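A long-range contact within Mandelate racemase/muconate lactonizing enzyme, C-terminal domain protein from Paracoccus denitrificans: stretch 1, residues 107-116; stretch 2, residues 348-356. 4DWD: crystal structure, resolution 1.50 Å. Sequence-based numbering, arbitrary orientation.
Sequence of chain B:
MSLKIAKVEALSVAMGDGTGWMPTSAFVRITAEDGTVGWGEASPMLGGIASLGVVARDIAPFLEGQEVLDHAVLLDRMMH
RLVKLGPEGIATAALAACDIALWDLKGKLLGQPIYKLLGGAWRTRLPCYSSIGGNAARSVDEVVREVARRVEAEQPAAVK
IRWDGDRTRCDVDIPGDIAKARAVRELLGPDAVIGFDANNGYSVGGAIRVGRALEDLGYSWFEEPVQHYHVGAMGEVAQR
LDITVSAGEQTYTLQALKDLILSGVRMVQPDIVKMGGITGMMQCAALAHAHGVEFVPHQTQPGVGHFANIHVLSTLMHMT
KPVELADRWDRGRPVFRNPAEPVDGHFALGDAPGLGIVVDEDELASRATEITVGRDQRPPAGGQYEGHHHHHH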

# COMPACT_ATOMS: atom_id res chain seq x y z
N GLY B 107 -30.33 -25.76 24.92
CA GLY B 107 -30.97 -24.95 25.94
C GLY B 107 -32.02 -25.74 26.70
O GLY B 107 -32.11 -25.64 27.91
N LYS B 108 -32.82 -26.53 25.98
CA LYS B 108 -33.80 -27.40 26.63
C LYS B 108 -33.11 -28.45 27.52
O LYS B 108 -33.53 -28.66 28.66
CB LYS B 108 -34.73 -28.04 25.59
CG LYS B 108 -35.59 -27.02 24.86
CD LYS B 108 -36.49 -27.68 23.84
CE LYS B 108 -37.25 -26.62 23.05
NZ LYS B 108 -38.35 -27.23 22.25
N LEU B 109 -32.06 -29.09 27.01
CA LEU B 109 -31.30 -30.07 27.81
C LEU B 109 -30.79 -29.45 29.11
O LEU B 109 -30.92 -30.04 30.19
CB LEU B 109 -30.11 -30.65 27.02
CG LEU B 109 -29.08 -31.50 27.81
CD1 LEU B 109 -29.71 -32.78 28.37
CD2 LEU B 109 -27.86 -31.82 26.96
N LEU B 110 -30.23 -28.25 29.01
CA LEU B 110 -29.52 -27.65 30.15
C LEU B 110 -30.42 -26.73 30.97
O LEU B 110 -29.97 -26.16 31.96
CB LEU B 110 -28.28 -26.88 29.65
CG LEU B 110 -27.22 -27.70 28.90
CD1 LEU B 110 -26.09 -26.80 28.44
CD2 LEU B 110 -26.65 -28.82 29.76
N GLY B 111 -31.68 -26.60 30.56
CA GLY B 111 -32.67 -25.77 31.26
C GLY B 111 -32.40 -24.27 31.26
O GLY B 111 -32.70 -23.60 32.24
N GLN B 112 -31.86 -23.74 30.16
CA GLN B 112 -31.48 -22.33 30.11
C GLN B 112 -31.86 -21.72 28.77
O GLN B 112 -31.73 -22.39 27.73
CB GLN B 112 -29.96 -22.16 30.29
CG GLN B 112 -29.43 -22.57 31.66
CD GLN B 112 -29.94 -21.67 32.78
OE1 GLN B 112 -30.25 -20.49 32.55
NE2 GLN B 112 -30.00 -22.20 33.99
N PRO B 113 -32.31 -20.46 28.78
CA PRO B 113 -32.43 -19.75 27.50
C PRO B 113 -31.05 -19.62 26.85
O PRO B 113 -30.04 -19.53 27.54
CB PRO B 113 -32.94 -18.37 27.91
CG PRO B 113 -32.56 -18.20 29.33
CD PRO B 113 -32.56 -19.58 29.94
N ILE B 114 -31.03 -19.59 25.52
CA ILE B 114 -29.77 -19.52 24.80
C ILE B 114 -28.90 -18.33 25.24
O ILE B 114 -27.70 -18.51 25.43
CB ILE B 114 -30.00 -19.57 23.28
CG1 ILE B 114 -30.40 -21.01 22.91
CG2 ILE B 114 -28.76 -19.15 22.50
CD1 ILE B 114 -31.08 -21.12 21.56
N TYR B 115 -29.48 -17.15 25.47
CA TYR B 115 -28.65 -16.00 25.86
C TYR B 115 -27.90 -16.20 27.18
O TYR B 115 -26.82 -15.65 27.37
CB TYR B 115 -29.44 -14.69 25.88
CG TYR B 115 -30.50 -14.58 26.97
CD1 TYR B 115 -30.16 -14.15 28.26
CD2 TYR B 115 -31.84 -14.84 26.70
CE1 TYR B 115 -31.12 -14.03 29.26
CE2 TYR B 115 -32.81 -14.71 27.68
CZ TYR B 115 -32.45 -14.31 28.95
OH TYR B 115 -33.43 -14.20 29.92
N LYS B 116 -28.48 -16.99 28.09
CA LYS B 116 -27.80 -17.31 29.34
C LYS B 116 -26.59 -18.17 29.04
O LYS B 116 -25.50 -17.90 29.54
CB LYS B 116 -28.75 -17.99 30.33
CG LYS B 116 -29.70 -17.01 31.02
CD LYS B 116 -28.97 -16.28 32.14
CE LYS B 116 -29.85 -15.22 32.78
NZ LYS B 116 -29.13 -14.53 33.88
N ALA B 348 -39.50 -8.16 23.24
CA ALA B 348 -39.27 -8.67 24.60
C ALA B 348 -38.75 -10.10 24.54
O ALA B 348 -39.47 -11.02 24.14
CB ALA B 348 -40.56 -8.60 25.42
N LEU B 349 -37.49 -10.27 24.95
CA LEU B 349 -36.87 -11.59 25.00
C LEU B 349 -37.15 -12.26 26.35
O LEU B 349 -36.76 -11.75 27.39
CB LEU B 349 -35.36 -11.46 24.76
CG LEU B 349 -34.49 -12.72 24.77
CD1 LEU B 349 -35.00 -13.76 23.79
CD2 LEU B 349 -33.08 -12.30 24.41
N GLY B 350 -37.86 -13.38 26.31
CA GLY B 350 -38.24 -14.12 27.51
C GLY B 350 -37.18 -15.12 27.95
O GLY B 350 -36.15 -15.28 27.29
N ASP B 351 -37.45 -15.81 29.06
CA ASP B 351 -36.44 -16.69 29.66
C ASP B 351 -36.71 -18.21 29.51
O ASP B 351 -36.10 -19.02 30.23
CB ASP B 351 -36.20 -16.31 31.14
CG ASP B 351 -37.43 -16.54 32.03
OD1 ASP B 351 -38.48 -17.01 31.54
OD2 ASP B 351 -37.33 -16.26 33.25
N ALA B 352 -37.57 -18.59 28.58
CA ALA B 352 -37.83 -20.01 28.31
C ALA B 352 -36.56 -20.71 27.83
O ALA B 352 -35.73 -20.09 27.13
CB ALA B 352 -38.94 -20.18 27.28
N PRO B 353 -36.37 -21.98 28.20
CA PRO B 353 -35.18 -22.71 27.74
C PRO B 353 -35.07 -22.80 26.22
O PRO B 353 -36.08 -22.85 25.51
CB PRO B 353 -35.36 -24.09 28.37
CG PRO B 353 -36.10 -23.79 29.64
CD PRO B 353 -37.10 -22.76 29.22
N GLY B 354 -33.83 -22.80 25.72
CA GLY B 354 -33.59 -22.87 24.29
C GLY B 354 -33.92 -21.55 23.62
O GLY B 354 -33.63 -20.48 24.16
N LEU B 355 -34.51 -21.62 22.43
CA LEU B 355 -34.95 -20.42 21.72
C LEU B 355 -36.15 -19.75 22.38
O LEU B 355 -36.27 -18.53 22.37
CB LEU B 355 -35.37 -20.78 20.29
CG LEU B 355 -34.24 -21.10 19.33
CD1 LEU B 355 -34.85 -21.72 18.09
CD2 LEU B 355 -33.42 -19.86 18.96
N GLY B 356 -37.03 -20.57 22.94
CA GLY B 356 -38.28 -20.07 23.50
C GLY B 356 -39.37 -19.85 22.47
O GLY B 356 -40.39 -19.24 22.78
O HOH W 1 -35.78 -12.78 29.71

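Two backbone hydrogen bonds, both using Gly354, fasten the loop 348-356 to the turn between two helices of stretch 1. Gly354 N donates to Gln112 O at 2.9 Å, nearly straight at 169°, and Gly354 O accepts from Ile114 N at 3.1 Å and 157°. Together they make a single beta bridge between Pro113 and Gly354, with both polar backbone atoms of the buried glycine satisfied. Pro113, lacking an N-H, sits between the acceptor and the donor and stands at the N-cap position of the second helix; there Ile114 N finds its acceptor in Gly354 O, across the contact. Pro113 O takes a weak bond from Lys116 N at 3.0 Å. Gln112 O also receives a CA-H contact from Pro353, with CA to O at 3.5 Å.

The first helix closes on itself before the chain turns. Gln112 N donates to Gly107 O at 3.0 Å, and Gly111 N makes a weak bond to Lys108 O at 3.4 Å, a Schellman motif in which Gly111 adopts a positive phi of 66°, a conformation that favours glycine. Glycine suits position 107, because its CA lies 3.6 Å from Gly354 N and a CB there would fall 2.4 Å from Gly354 CA, a clash. Gly354 suits its place by its phi of 74°, which favours glycine, and because a CB would be tight against Lys108 CG, at 3.5 Å. Lys108 extends its chain in the m, t, t, t rotamer, and its NZ is hydrogen-bonded elsewhere in the structure.

Close van der Waals contacts add to these bonds. The Pro353 ring rests against the backbone of Gly107 and Gly111, its CB 3.6 Å from Gly107 O and its CG 4.1 Å from Gly111 C. Pro113 packs its CD 3.6 Å from Asp351 O, while its CA lies 3.3 Å from Ala352 O. The CB of Ile114 points sideways, but its end comes nearer stretch 2, bringing CD1 into apolar contact with Leu355 CD2 at 3.7 Å, although the CB of Leu355 points away.

Tyr115, with chi1 at 68° (p), likewise starts sideways and reaches stretch 2 with its ring. Its CD2 makes an apolar contact with Leu349 CD2 at 3.6 Å, and Gly350 O lies at the ring edge, 3.4 Å from CE2. The hydroxyl is bridged by a water: the water O lies 2.8 Å from Tyr115 OH and donates to Leu349 O at 2.7 Å, linking the hydroxyl to a backbone carbonyl. In all, the contact buries 500 Å², counting both sides.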